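Local coordinates for glycosyl hydrolases family 31 family protein (Aspergillus niger, PDB 6DRU) that releases alpha-xylose from the non-reducing terminal glucose of xyloglucan oligosaccharides, acting as an alpha-xylosidase of glycosyl hydrolase family 31, at residues Leu268-His273 and Ser309-Asn314; Arg275-Ser280 and Ser587-Arg592; Asn383-Asp386 and Asn391-Ile394; Thr548-Phe553 and Tyr593-Tyr598. One frame throughout, in Å; residues are numbered along the deposited sequence.

Contact 1 (Leu268-His273 and Ser309-Asn314); sequences LAQNFH and SARVKN. With NAG (2-acetamido-2-deoxy-beta-D-glucopyranose), chain O.
A269 packs directly against the backbone of the neighbouring helix: its CB lies 4.0 Å from the CA of V312 and equally far from V312 CG2, and the two CA atoms are 5.5 Å apart. The methyl is small enough for the helices to come this close. They are helices 262-274 and 305-316, successive outer helices of the family 31 TIM barrel, one following strand 252-254 and the other strand 281-284. Toward the solvent side, R311 leaves its CB with CG swung away from the backbone N (chi1 -164°). The chain bends about CB-CG and then runs extended through CG-CD to NE, which carries the guanidinium into the groove between the helices. There NH2 comes obliquely to within 4.1 Å of Q270 OE1, too far for a hydrogen bond, and the amide and guanidinium planes are turned 59° apart. The amide's other end, Q270 NE2, is bonded to D274 OD1 in its own helix. On the far branch, R311 NH1 makes a weak, strongly bent hydrogen bond of 3.0 Å to N314 OD1, and the sugar's O6 lies obliquely 4.0 Å from NH1. N314 is glycosylated, its ND2 bonded to C1 of the N-acetylglucosamine. With L315 and T316 it forms an N-X-T sequon.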
loop_
_atom_site.group_PDB
_atom_site.type_symbol
_atom_site.label_atom_id
_atom_site.label_comp_id
_atom_site.label_asym_id
_atom_site.label_seq_id
_atom_site.Cartn_x
_atom_site.Cartn_y
_atom_site.Cartn_z
ATOM N N LEU A 268 26.590 -15.995 -47.278
ATOM C CA LEU A 268 26.894 -16.981 -46.246
ATOM C C LEU A 268 26.476 -18.379 -46.687
ATOM O O LEU A 268 27.226 -19.347 -46.519
ATOM C CB LEU A 268 26.205 -16.588 -44.941
ATOM C CG LEU A 268 26.369 -17.511 -43.736
ATOM C CD1 LEU A 268 27.821 -17.575 -43.297
ATOM C CD2 LEU A 268 25.500 -16.996 -42.611
ATOM N N ALA A 269 25.271 -18.504 -47.251
ATOM C CA ALA A 269 24.830 -19.794 -47.773
ATOM C C ALA A 269 25.691 -20.236 -48.949
ATOM O O ALA A 269 25.957 -21.432 -49.115
ATOM C CB ALA A 269 23.359 -19.719 -48.180
ATOM N N GLN A 270 26.130 -19.287 -49.779
ATOM C CA GLN A 270 27.032 -19.624 -50.875
ATOM C C GLN A 270 28.364 -20.154 -50.360
ATOM O O GLN A 270 28.966 -21.033 -50.987
ATOM C CB GLN A 270 27.251 -18.404 -51.769
ATOM C CG GLN A 270 27.834 -18.729 -53.134
ATOM C CD GLN A 270 26.831 -19.404 -54.050
ATOM O OE1 GLN A 270 25.842 -18.795 -54.461
ATOM N NE2 GLN A 270 27.079 -20.668 -54.372
ATOM N N ASN A 271 28.838 -19.638 -49.225
ATOM C CA ASN A 271 30.108 -20.099 -48.675
ATOM C C ASN A 271 30.001 -21.529 -48.158
ATOM O O ASN A 271 30.879 -22.359 -48.419
ATOM C CB ASN A 271 30.571 -19.158 -47.565
ATOM C CG ASN A 271 31.683 -18.237 -48.013
ATOM O OD1 ASN A 271 32.863 -18.546 -47.843
ATOM N ND2 ASN A 271 31.315 -17.100 -48.590
ATOM N N PHE A 272 28.938 -21.833 -47.408
ATOM C CA PHE A 272 28.730 -23.202 -46.948
ATOM C C PHE A 272 28.599 -24.161 -48.123
ATOM O O PHE A 272 29.101 -25.290 -48.074
ATOM C CB PHE A 272 27.493 -23.280 -46.054
ATOM C CG PHE A 272 27.738 -22.850 -44.638
ATOM C CD1 PHE A 272 28.277 -23.732 -43.717
ATOM C CD2 PHE A 272 27.429 -21.565 -44.227
ATOM C CE1 PHE A 272 28.504 -23.341 -42.411
ATOM C CE2 PHE A 272 27.654 -21.168 -42.923
ATOM C CZ PHE A 272 28.191 -22.057 -42.014
ATOM N N HIS A 273 27.935 -23.720 -49.193
ATOM C CA HIS A 273 27.734 -24.581 -50.353
ATOM C C HIS A 273 29.041 -24.812 -51.102
ATOM O O HIS A 273 29.381 -25.951 -51.439
ATOM C CB HIS A 273 26.684 -23.967 -51.280
ATOM C CG HIS A 273 26.541 -24.682 -52.587
ATOM N ND1 HIS A 273 27.050 -24.184 -53.766
ATOM C CD2 HIS A 273 25.947 -25.859 -52.901
ATOM C CE1 HIS A 273 26.776 -25.022 -54.750
ATOM N NE2 HIS A 273 26.108 -26.045 -54.252
ATOM N N SER A 309 15.218 -16.633 -48.447
ATOM C CA SER A 309 15.026 -17.924 -47.798
ATOM C C SER A 309 15.071 -19.061 -48.810
ATOM O O SER A 309 15.601 -20.139 -48.517
ATOM C CB SER A 309 13.699 -17.932 -47.040
ATOM O OG SER A 309 12.604 -17.955 -47.940
ATOM N N ALA A 310 14.525 -18.839 -50.009
ATOM C CA ALA A 310 14.549 -19.877 -51.033
ATOM C C ALA A 310 15.964 -20.109 -51.545
ATOM O O ALA A 310 16.355 -21.252 -51.808
ATOM C CB ALA A 310 13.615 -19.505 -52.182
ATOM N N ARG A 311 16.746 -19.037 -51.687
ATOM C CA ARG A 311 18.130 -19.190 -52.122
ATOM C C ARG A 311 18.962 -19.900 -51.063
ATOM O O ARG A 311 19.834 -20.712 -51.393
ATOM C CB ARG A 311 18.733 -17.826 -52.455
ATOM C CG ARG A 311 20.023 -17.902 -53.261
ATOM C CD ARG A 311 19.758 -18.265 -54.716
ATOM N NE ARG A 311 20.993 -18.542 -55.446
ATOM C CZ ARG A 311 21.328 -19.737 -55.926
ATOM N NH1 ARG A 311 20.516 -20.773 -55.760
ATOM N NH2 ARG A 311 22.475 -19.896 -56.573
ATOM N N VAL A 312 18.719 -19.598 -49.786
ATOM C CA VAL A 312 19.441 -20.276 -48.712
ATOM C C VAL A 312 19.121 -21.765 -48.714
ATOM O O VAL A 312 20.010 -22.607 -48.528
ATOM C CB VAL A 312 19.118 -19.624 -47.355
ATOM C CG1 VAL A 312 19.595 -20.502 -46.206
ATOM C CG2 VAL A 312 19.757 -18.250 -47.264
ATOM N N LYS A 313 17.851 -22.120 -48.934
ATOM C CA LYS A 313 17.489 -23.534 -48.952
ATOM C C LYS A 313 17.990 -24.220 -50.218
ATOM O O LYS A 313 18.232 -25.430 -50.215
ATOM C CB LYS A 313 15.974 -23.696 -48.809
ATOM C CG LYS A 313 15.500 -25.147 -48.805
ATOM C CD LYS A 313 14.059 -25.273 -48.344
ATOM C CE LYS A 313 13.160 -25.768 -49.466
ATOM N NZ LYS A 313 11.782 -26.061 -48.984
ATOM N N ASN A 314 18.184 -23.462 -51.300
ATOM C CA ASN A 314 18.668 -24.055 -52.541
ATOM C C ASN A 314 20.154 -24.381 -52.478
ATOM O O ASN A 314 20.595 -25.360 -53.088
ATOM C CB ASN A 314 18.393 -23.113 -53.715
ATOM C CG ASN A 314 18.705 -23.748 -55.056
ATOM O OD1 ASN A 314 19.836 -23.667 -55.539
ATOM N ND2 ASN A 314 17.709 -24.379 -55.665
HETATM C C1 NAG O . 18.273 -25.076 -56.817
HETATM C C2 NAG O . 18.635 -26.464 -57.333
HETATM C C3 NAG O . 19.778 -26.393 -58.337
HETATM C C4 NAG O . 19.508 -25.333 -59.398
HETATM C C5 NAG O . 19.095 -24.012 -58.758
HETATM C C6 NAG O . 18.751 -22.974 -59.820
HETATM C C7 NAG O . 18.080 -27.973 -55.516
HETATM C C8 NAG O . 18.597 -28.770 -54.355
HETATM N N2 NAG O . 18.999 -27.325 -56.225
HETATM O O3 NAG O . 19.940 -27.668 -58.967
HETATM O O4 NAG O . 20.689 -25.133 -60.184
HETATM O O5 NAG O . 17.963 -24.225 -57.917
HETATM O O6 NAG O . 18.635 -21.685 -59.207
HETATM O O7 NAG O . 16.892 -27.921 -55.790
#

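Contact 2 (Arg275-Ser280 and Ser587-Arg592); sequences RNIPVS and SYIHLR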
loop_
_atom_site.group_PDB
_atom_site.type_symbol
_atom_site.label_atom_id
_atom_site.label_comp_id
_atom_site.label_asym_id
_atom_site.label_seq_id
_atom_site.Cartn_x
_atom_site.Cartn_y
_atom_site.Cartn_z
ATOM N N ARG A 275 32.125 -24.523 -50.054
ATOM C CA ARG A 275 33.075 -25.266 -49.234
ATOM C C ARG A 275 32.568 -26.645 -48.841
ATOM O O ARG A 275 33.311 -27.397 -48.202
ATOM C CB ARG A 275 33.415 -24.476 -47.967
ATOM C CG ARG A 275 34.091 -23.140 -48.211
ATOM C CD ARG A 275 34.259 -22.390 -46.902
ATOM N NE ARG A 275 34.853 -21.070 -47.086
ATOM C CZ ARG A 275 36.110 -20.772 -46.776
ATOM N NH1 ARG A 275 36.903 -21.702 -46.263
ATOM N NH2 ARG A 275 36.573 -19.544 -46.971
ATOM N N ASN A 276 31.331 -26.989 -49.205
ATOM C CA ASN A 276 30.742 -28.294 -48.897
ATOM C C ASN A 276 30.722 -28.563 -47.391
ATOM O O ASN A 276 30.989 -29.678 -46.935
ATOM C CB ASN A 276 31.470 -29.415 -49.643
ATOM C CG ASN A 276 30.560 -30.583 -49.974
ATOM O OD1 ASN A 276 29.381 -30.401 -50.275
ATOM N ND2 ASN A 276 31.106 -31.793 -49.915
ATOM N N ILE A 277 30.401 -27.536 -46.611
ATOM C CA ILE A 277 30.285 -27.646 -45.158
ATOM C C ILE A 277 28.802 -27.651 -44.803
ATOM O O ILE A 277 28.085 -26.712 -45.183
ATOM C CB ILE A 277 31.019 -26.506 -44.439
ATOM C CG1 ILE A 277 32.493 -26.481 -44.842
ATOM C CG2 ILE A 277 30.882 -26.655 -42.931
ATOM C CD1 ILE A 277 33.299 -25.411 -44.142
ATOM N N PRO A 278 28.305 -28.662 -44.092
ATOM C CA PRO A 278 26.866 -28.727 -43.812
ATOM C C PRO A 278 26.437 -27.725 -42.750
ATOM O O PRO A 278 27.151 -27.468 -41.778
ATOM C CB PRO A 278 26.669 -30.168 -43.330
ATOM C CG PRO A 278 27.986 -30.538 -42.738
ATOM C CD PRO A 278 29.031 -29.827 -43.556
ATOM N N VAL A 279 25.248 -27.163 -42.951
ATOM C CA VAL A 279 24.614 -26.267 -41.988
ATOM C C VAL A 279 23.109 -26.496 -42.062
ATOM O O VAL A 279 22.548 -26.677 -43.147
ATOM C CB VAL A 279 24.992 -24.789 -42.248
ATOM C CG1 VAL A 279 24.578 -24.353 -43.646
ATOM C CG2 VAL A 279 24.374 -23.881 -41.194
ATOM N N SER A 280 22.459 -26.519 -40.898
ATOM C CA SER A 280 21.042 -26.853 -40.822
ATOM C C SER A 280 20.130 -25.650 -40.620
ATOM O O SER A 280 18.958 -25.711 -41.007
ATOM C CB SER A 280 20.795 -27.860 -39.695
ATOM O OG SER A 280 21.356 -29.123 -40.004
ATOM N N SER A 587 35.256 -30.778 -38.317
ATOM C CA SER A 587 35.171 -32.163 -37.867
ATOM C C SER A 587 34.055 -32.346 -36.848
ATOM O O SER A 587 33.303 -33.328 -36.907
ATOM C CB SER A 587 36.508 -32.610 -37.276
ATOM O OG SER A 587 36.730 -32.017 -36.007
ATOM N N TYR A 588 33.924 -31.408 -35.908
ATOM C CA TYR A 588 32.853 -31.501 -34.922
ATOM C C TYR A 588 31.488 -31.249 -35.547
ATOM O O TYR A 588 30.481 -31.775 -35.060
ATOM C CB TYR A 588 33.116 -30.532 -33.772
ATOM C CG TYR A 588 34.123 -31.058 -32.774
ATOM C CD1 TYR A 588 33.768 -32.040 -31.858
ATOM C CD2 TYR A 588 35.429 -30.585 -32.755
ATOM C CE1 TYR A 588 34.683 -32.531 -30.946
ATOM C CE2 TYR A 588 36.350 -31.069 -31.846
ATOM C CZ TYR A 588 35.972 -32.042 -30.944
ATOM O OH TYR A 588 36.882 -32.529 -30.036
ATOM N N ILE A 589 31.430 -30.447 -36.613
ATOM C CA ILE A 589 30.178 -30.287 -37.349
ATOM C C ILE A 589 29.756 -31.614 -37.965
ATOM O O ILE A 589 28.583 -32.004 -37.897
ATOM C CB ILE A 589 30.319 -29.184 -38.416
ATOM C CG1 ILE A 589 30.469 -27.815 -37.750
ATOM C CG2 ILE A 589 29.123 -29.193 -39.357
ATOM C CD1 ILE A 589 30.625 -26.673 -38.731
ATOM N N HIS A 590 30.703 -32.330 -38.576
ATOM C CA HIS A 590 30.392 -33.638 -39.143
ATOM C C HIS A 590 30.052 -34.652 -38.055
ATOM O O HIS A 590 29.142 -35.470 -38.227
ATOM C CB HIS A 590 31.562 -34.130 -39.991
ATOM C CG HIS A 590 31.607 -33.534 -41.363
ATOM N ND1 HIS A 590 32.599 -32.666 -41.765
ATOM C CD2 HIS A 590 30.784 -33.685 -42.427
ATOM C CE1 HIS A 590 32.384 -32.306 -43.019
ATOM N NE2 HIS A 590 31.289 -32.911 -43.444
ATOM N N LEU A 591 30.778 -34.619 -36.934
ATOM C CA LEU A 591 30.472 -35.519 -35.826
ATOM C C LEU A 591 29.061 -35.285 -35.300
ATOM O O LEU A 591 28.368 -36.233 -34.911
ATOM C CB LEU A 591 31.498 -35.344 -34.706
ATOM C CG LEU A 591 31.240 -36.131 -33.418
ATOM C CD1 LEU A 591 31.215 -37.627 -33.699
ATOM C CD2 LEU A 591 32.281 -35.794 -32.359
ATOM N N ARG A 592 28.622 -34.024 -35.279
ATOM C CA ARG A 592 27.267 -33.709 -34.840
ATOM C C ARG A 592 26.234 -34.414 -35.709
ATOM O O ARG A 592 25.280 -35.013 -35.199
ATOM C CB ARG A 592 27.054 -32.194 -34.862
ATOM C CG ARG A 592 25.637 -31.748 -34.540
ATOM C CD ARG A 592 25.315 -31.949 -33.071
ATOM N NE ARG A 592 23.941 -31.567 -32.759
ATOM C CZ ARG A 592 23.431 -31.554 -31.531
ATOM N NH1 ARG A 592 24.179 -31.905 -30.494
ATOM N NH2 ARG A 592 22.170 -31.192 -31.341
#
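Two torsions on helix 582-594 set this contact: I589 sets CG1 opposite its carbonyl carbon (chi1 -68°), which leaves CG2 opposite the backbone N, and H590 turns CG away from its carbonyl carbon (chi1 -80°), which brings the imidazole across the proline ring of P278. P278 fits against both. Its CG meets I589 CG2 at 3.8 Å, and the same methyl lies 3.6 Å from P278 O, so I589 touches the ring and the backbone of one residue. H590 NE2 approaches P278 CD at 3.8 Å, the two side chains crossing at about a right angle. The extended CG1 branch of I589 carries CD1 to within 4.2 Å of I277 CG2. No hydrogen bond joins the segments. The loop leaves helix 262-274 through a Schellman motif at N276 (phi 58°) and enters TIM-barrel strand 281-284. On the barrel side, V279 packs on Y252 and Q254 of strand 252-254, and I589 also rests on Y252. I277 touches both F272 of helix 262-274 and V586 of helix 582-594.

Contact 3 (Asn383-Asp386 and Asn391-Ile394); sequences NYYD and NFWI
F392 pushes the edge of its ring toward the face of Y384 in an offset edge-to-face pair, with the planes at 83° and the ring centroids 6.0 Å apart. The contact links the end of helix 370-385 to strand 391-394, which closes a beta-alpha-beta crossover begun by the parallel strand 319-328, with helix 370-385 in the connection. F392 CE1 comes closest to Y384, lying 3.4 Å from its CB and 3.8 Å from its CG, so the phenyl edge is set at the root of the tyrosine and not over the middle of its ring. Around the same edge, CZ approaches the backbone N of Y385 at 4.1 Å. Y385 sends its ring the other way, with CG opposite its backbone N (chi1 -165°), and offers CD2 to F392 CE2, which lies at the tyrosine's edge at 4.1 Å. F392 thus fills the angle between two tyrosines, and W377 of the same helix meets its ring as well. The next residue in the strand, W393, touches the bound xylose, and the active-site residue D395 follows two positions later. At the start of the strand, N391 is fixed by both ends of its amide, OD1 accepting from V466 N and ND2 donating to M320 O.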
loop_
_atom_site.group_PDB
_atom_site.type_symbol
_atom_site.label_atom_id
_atom_site.label_comp_id
_atom_site.label_asym_id
_atom_site.label_seq_id
_atom_site.Cartn_x
_atom_site.Cartn_y
_atom_site.Cartn_z
ATOM N N ASN A 383 5.094 -11.573 -42.481
ATOM C CA ASN A 383 6.397 -11.076 -42.901
ATOM C C ASN A 383 7.516 -12.103 -42.796
ATOM O O ASN A 383 8.603 -11.860 -43.328
ATOM C CB ASN A 383 6.769 -9.837 -42.080
ATOM C CG ASN A 383 5.725 -8.748 -42.179
ATOM O OD1 ASN A 383 5.203 -8.276 -41.169
ATOM N ND2 ASN A 383 5.405 -8.345 -43.403
ATOM N N TYR A 384 7.288 -13.232 -42.127
ATOM C CA TYR A 384 8.345 -14.223 -41.968
ATOM C C TYR A 384 7.882 -15.611 -42.394
ATOM O O TYR A 384 8.431 -16.187 -43.340
ATOM C CB TYR A 384 8.830 -14.259 -40.517
ATOM C CG TYR A 384 9.519 -12.997 -40.048
ATOM C CD1 TYR A 384 10.872 -12.792 -40.281
ATOM C CD2 TYR A 384 8.816 -12.014 -39.362
ATOM C CE1 TYR A 384 11.507 -11.641 -39.851
ATOM C CE2 TYR A 384 9.443 -10.860 -38.928
ATOM C CZ TYR A 384 10.789 -10.680 -39.175
ATOM O OH TYR A 384 11.421 -9.536 -38.746
ATOM N N TYR A 385 6.879 -16.154 -41.696
ATOM C CA TYR A 385 6.485 -17.546 -41.900
ATOM C C TYR A 385 6.056 -17.802 -43.340
ATOM O O TYR A 385 6.458 -18.798 -43.952
ATOM C CB TYR A 385 5.363 -17.920 -40.930
ATOM C CG TYR A 385 5.130 -19.410 -40.796
ATOM C CD1 TYR A 385 4.268 -20.078 -41.657
ATOM C CD2 TYR A 385 5.759 -20.145 -39.801
ATOM C CE1 TYR A 385 4.048 -21.438 -41.535
ATOM C CE2 TYR A 385 5.544 -21.506 -39.670
ATOM C CZ TYR A 385 4.688 -22.147 -40.540
ATOM O OH TYR A 385 4.471 -23.502 -40.414
ATOM N N ASP A 386 5.237 -16.913 -43.899
ATOM C CA ASP A 386 4.802 -17.039 -45.285
ATOM C C ASP A 386 5.868 -16.605 -46.280
ATOM O O ASP A 386 5.572 -16.485 -47.475
ATOM C CB ASP A 386 3.525 -16.227 -45.520
ATOM C CG ASP A 386 2.309 -16.850 -44.866
ATOM O OD1 ASP A 386 2.444 -17.945 -44.278
ATOM O OD2 ASP A 386 1.219 -16.246 -44.943
ATOM N N ASN A 391 11.109 -20.242 -38.375
ATOM C CA ASN A 391 11.581 -20.423 -37.010
ATOM C C ASN A 391 11.868 -19.050 -36.423
ATOM O O ASN A 391 12.324 -18.150 -37.135
ATOM C CB ASN A 391 12.829 -21.307 -36.972
ATOM C CG ASN A 391 12.605 -22.655 -37.633
ATOM O OD1 ASN A 391 12.127 -23.599 -37.001
ATOM N ND2 ASN A 391 12.940 -22.749 -38.915
ATOM N N PHE A 392 11.590 -18.877 -35.134
ATOM C CA PHE A 392 11.574 -17.545 -34.545
ATOM C C PHE A 392 12.430 -17.484 -33.289
ATOM O O PHE A 392 12.419 -18.401 -32.464
ATOM C CB PHE A 392 10.143 -17.115 -34.239
ATOM C CG PHE A 392 9.308 -16.929 -35.469
ATOM C CD1 PHE A 392 9.432 -15.782 -36.232
ATOM C CD2 PHE A 392 8.424 -17.912 -35.881
ATOM C CE1 PHE A 392 8.675 -15.607 -37.372
ATOM C CE2 PHE A 392 7.664 -17.744 -37.025
ATOM C CZ PHE A 392 7.790 -16.588 -37.771
ATOM N N TRP A 393 13.165 -16.386 -33.156
ATOM C CA TRP A 393 14.068 -16.138 -32.038
ATOM C C TRP A 393 13.423 -15.075 -31.154
ATOM O O TRP A 393 13.508 -13.878 -31.443
ATOM C CB TRP A 393 15.437 -15.697 -32.551
ATOM C CG TRP A 393 16.484 -15.561 -31.495
ATOM C CD1 TRP A 393 16.365 -15.871 -30.175
ATOM C CD2 TRP A 393 17.822 -15.079 -31.675
ATOM N NE1 TRP A 393 17.542 -15.611 -29.521
ATOM C CE2 TRP A 393 18.454 -15.124 -30.419
ATOM C CE3 TRP A 393 18.545 -14.612 -32.778
ATOM C CZ2 TRP A 393 19.775 -14.722 -30.232
ATOM C CZ3 TRP A 393 19.856 -14.216 -32.592
ATOM C CH2 TRP A 393 20.457 -14.271 -31.327
ATOM N N ILE A 394 12.765 -15.518 -30.084
ATOM C CA ILE A 394 12.033 -14.617 -29.192
ATOM C C ILE A 394 12.981 -14.221 -28.065
ATOM O O ILE A 394 13.033 -14.845 -27.005
ATOM C CB ILE A 394 10.737 -15.237 -28.689
ATOM C CG1 ILE A 394 10.918 -16.739 -28.451
ATOM C CG2 ILE A 394 9.649 -14.957 -29.688
ATOM C CD1 ILE A 394 9.693 -17.425 -27.880
#

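Contact 4 (Thr548-Phe553 and Tyr593-Tyr598); sequences TTFLPF and YQLGAY
L595 and F550 meet at about a right angle, the leucine bringing its CD1 to the ring atom CE1 of F550 at 3.9 Å. The leucine stands at the junction of helices 582-594 and 596-609, within the TIM-barrel domain. F550 lies in the loop between helix 535-548 and the short barrel strand 554-555. L595 has left the helical backbone of the first helix and occupies the N-cap position of the second, and its side chain points from this break into the loop. F550 sets CG opposite its carbonyl carbon (chi1 -55°), which carries the ring out to the leucine. CD1 approaches it obliquely, squarely over neither face nor edge. The other neighbour of CD1 is the methyl of T549, whose CG2 lies 4.3 Å away, while the hydroxyl of T549 bonds back to A546 O. The pair is buried, with L591 and F645 also packing on F550. No hydrogen bond joins the two segments, but R592, about one turn before the leucine, holds the loop by its carbonyls: NH1 bonds to T549 O and L551 O, and NH2 to P552 O. Across the helix break, G596 N bonds to Y593 O at 3.2 Å, while on the loop F550 O accepts from the hydroxyl of Y643.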
loop_
_atom_site.group_PDB
_atom_site.type_symbol
_atom_site.label_atom_id
_atom_site.label_comp_id
_atom_site.label_asym_id
_atom_site.label_seq_id
_atom_site.Cartn_x
_atom_site.Cartn_y
_atom_site.Cartn_z
ATOM N N THR A 548 29.633 -27.922 -27.600
ATOM C CA THR A 548 28.277 -27.784 -28.120
ATOM C C THR A 548 27.868 -28.967 -28.986
ATOM O O THR A 548 26.670 -29.168 -29.212
ATOM C CB THR A 548 28.148 -26.486 -28.917
ATOM O OG1 THR A 548 28.944 -26.573 -30.106
ATOM C CG2 THR A 548 28.620 -25.307 -28.084
ATOM N N THR A 549 28.832 -29.751 -29.478
ATOM C CA THR A 549 28.493 -30.979 -30.191
ATOM C C THR A 549 27.731 -31.945 -29.295
ATOM O O THR A 549 26.847 -32.669 -29.768
ATOM C CB THR A 549 29.759 -31.648 -30.726
ATOM O OG1 THR A 549 30.610 -30.661 -31.324
ATOM C CG2 THR A 549 29.406 -32.707 -31.765
ATOM N N PHE A 550 28.051 -31.963 -28.003
ATOM C CA PHE A 550 27.417 -32.879 -27.064
ATOM C C PHE A 550 26.465 -32.124 -26.143
ATOM O O PHE A 550 26.521 -32.265 -24.917
ATOM C CB PHE A 550 28.484 -33.635 -26.273
ATOM C CG PHE A 550 29.468 -34.361 -27.146
ATOM C CD1 PHE A 550 29.215 -35.656 -27.566
ATOM C CD2 PHE A 550 30.637 -33.742 -27.562
ATOM C CE1 PHE A 550 30.112 -36.323 -28.376
ATOM C CE2 PHE A 550 31.538 -34.404 -28.371
ATOM C CZ PHE A 550 31.275 -35.697 -28.779
ATOM N N LEU A 551 25.592 -31.323 -26.736
ATOM C CA LEU A 551 24.533 -30.587 -26.065
ATOM C C LEU A 551 23.233 -30.834 -26.809
ATOM O O LEU A 551 23.247 -31.261 -27.969
ATOM C CB LEU A 551 24.833 -29.082 -26.021
ATOM C CG LEU A 551 25.878 -28.622 -25.009
ATOM C CD1 LEU A 551 26.131 -27.132 -25.147
ATOM C CD2 LEU A 551 25.423 -28.963 -23.600
ATOM N N PRO A 552 22.085 -30.607 -26.160
ATOM C CA PRO A 552 20.803 -30.863 -26.836
ATOM C C PRO A 552 20.672 -30.167 -28.178
ATOM O O PRO A 552 20.059 -30.722 -29.098
ATOM C CB PRO A 552 19.774 -30.348 -25.824
ATOM C CG PRO A 552 20.433 -30.569 -24.507
ATOM C CD PRO A 552 21.892 -30.266 -24.737
ATOM N N PHE A 553 21.244 -28.974 -28.325
ATOM C CA PHE A 553 21.276 -28.277 -29.601
ATOM C C PHE A 553 22.645 -27.645 -29.783
ATOM O O PHE A 553 23.150 -26.981 -28.874
ATOM C CB PHE A 553 20.175 -27.211 -29.689
ATOM C CG PHE A 553 18.786 -27.781 -29.746
ATOM C CD1 PHE A 553 18.219 -28.138 -30.959
ATOM C CD2 PHE A 553 18.049 -27.967 -28.586
ATOM C CE1 PHE A 553 16.941 -28.670 -31.017
ATOM C CE2 PHE A 553 16.774 -28.498 -28.638
ATOM C CZ PHE A 553 16.219 -28.848 -29.854
ATOM N N TYR A 593 26.411 -34.356 -37.032
ATOM C CA TYR A 593 25.494 -35.056 -37.925
ATOM C C TYR A 593 25.642 -36.567 -37.811
ATOM O O TYR A 593 24.678 -37.301 -38.054
ATOM C CB TYR A 593 25.713 -34.607 -39.370
ATOM C CG TYR A 593 25.240 -33.200 -39.642
ATOM C CD1 TYR A 593 23.888 -32.920 -39.787
ATOM C CD2 TYR A 593 26.142 -32.150 -39.752
ATOM C CE1 TYR A 593 23.446 -31.637 -40.032
ATOM C CE2 TYR A 593 25.710 -30.861 -39.996
ATOM C CZ TYR A 593 24.360 -30.610 -40.136
ATOM O OH TYR A 593 23.917 -29.329 -40.381
ATOM N N GLN A 594 26.833 -37.049 -37.447
ATOM C CA GLN A 594 27.022 -38.484 -37.263
ATOM C C GLN A 594 26.278 -38.994 -36.036
ATOM O O GLN A 594 25.899 -40.170 -35.984
ATOM C CB GLN A 594 28.512 -38.808 -37.159
ATOM C CG GLN A 594 28.837 -40.289 -37.279
ATOM C CD GLN A 594 30.326 -40.565 -37.191
ATOM O OE1 GLN A 594 31.138 -39.642 -37.105
ATOM N NE2 GLN A 594 30.693 -41.841 -37.215
ATOM N N LEU A 595 26.052 -38.128 -35.048
ATOM C CA LEU A 595 25.306 -38.476 -33.849
ATOM C C LEU A 595 23.802 -38.287 -34.021
ATOM O O LEU A 595 23.073 -38.267 -33.022
ATOM C CB LEU A 595 25.804 -37.649 -32.661
ATOM C CG LEU A 595 27.213 -37.951 -32.146
ATOM C CD1 LEU A 595 27.803 -36.736 -31.443
ATOM C CD2 LEU A 595 27.199 -39.159 -31.219
ATOM N N GLY A 596 23.326 -38.150 -35.262
ATOM C CA GLY A 596 21.922 -37.839 -35.484
ATOM C C GLY A 596 20.977 -38.913 -34.977
ATOM O O GLY A 596 19.939 -38.609 -34.386
ATOM N N ALA A 597 21.320 -40.183 -35.208
ATOM C CA ALA A 597 20.481 -41.270 -34.713
ATOM C C ALA A 597 20.449 -41.285 -33.190
ATOM O O ALA A 597 19.393 -41.501 -32.583
ATOM C CB ALA A 597 20.980 -42.610 -35.255
ATOM N N TYR A 598 21.603 -41.062 -32.557
ATOM C CA TYR A 598 21.657 -40.999 -31.100
ATOM C C TYR A 598 20.867 -39.808 -30.571
ATOM O O TYR A 598 20.155 -39.922 -29.566
ATOM C CB TYR A 598 23.114 -40.923 -30.648
ATOM C CG TYR A 598 23.331 -41.028 -29.158
ATOM C CD1 TYR A 598 23.183 -42.241 -28.498
ATOM C CD2 TYR A 598 23.709 -39.919 -28.415
ATOM C CE1 TYR A 598 23.394 -42.342 -27.137
ATOM C CE2 TYR A 598 23.922 -40.009 -27.055
ATOM C CZ TYR A 598 23.764 -41.223 -26.421
ATOM O OH TYR A 598 23.976 -41.317 -25.066
#

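All four contacts lie in the TIM-barrel domain. Contacts 2 and 4 are the nearest pair, with centres about 11 Å apart. They share helix 582-594, and S280 OG of contact 2 bonds to Y593 OH of contact 4. The centres of contacts 1 and 2 are about 14 Å apart, and the two touch, since helix 262-274 runs into loop 275-280. Contact 3 stands apart, about 18 to 25 Å from the others between centres, and is the one that reaches the xylose pocket. Along the chain, contacts 1 and 2 interleave, contact 3 falls between the two segments of contact 2, and 548-553 and 593-598 flank 587-592. Contact 2 therefore joins the early and late parts of the barrel around strand 252-254.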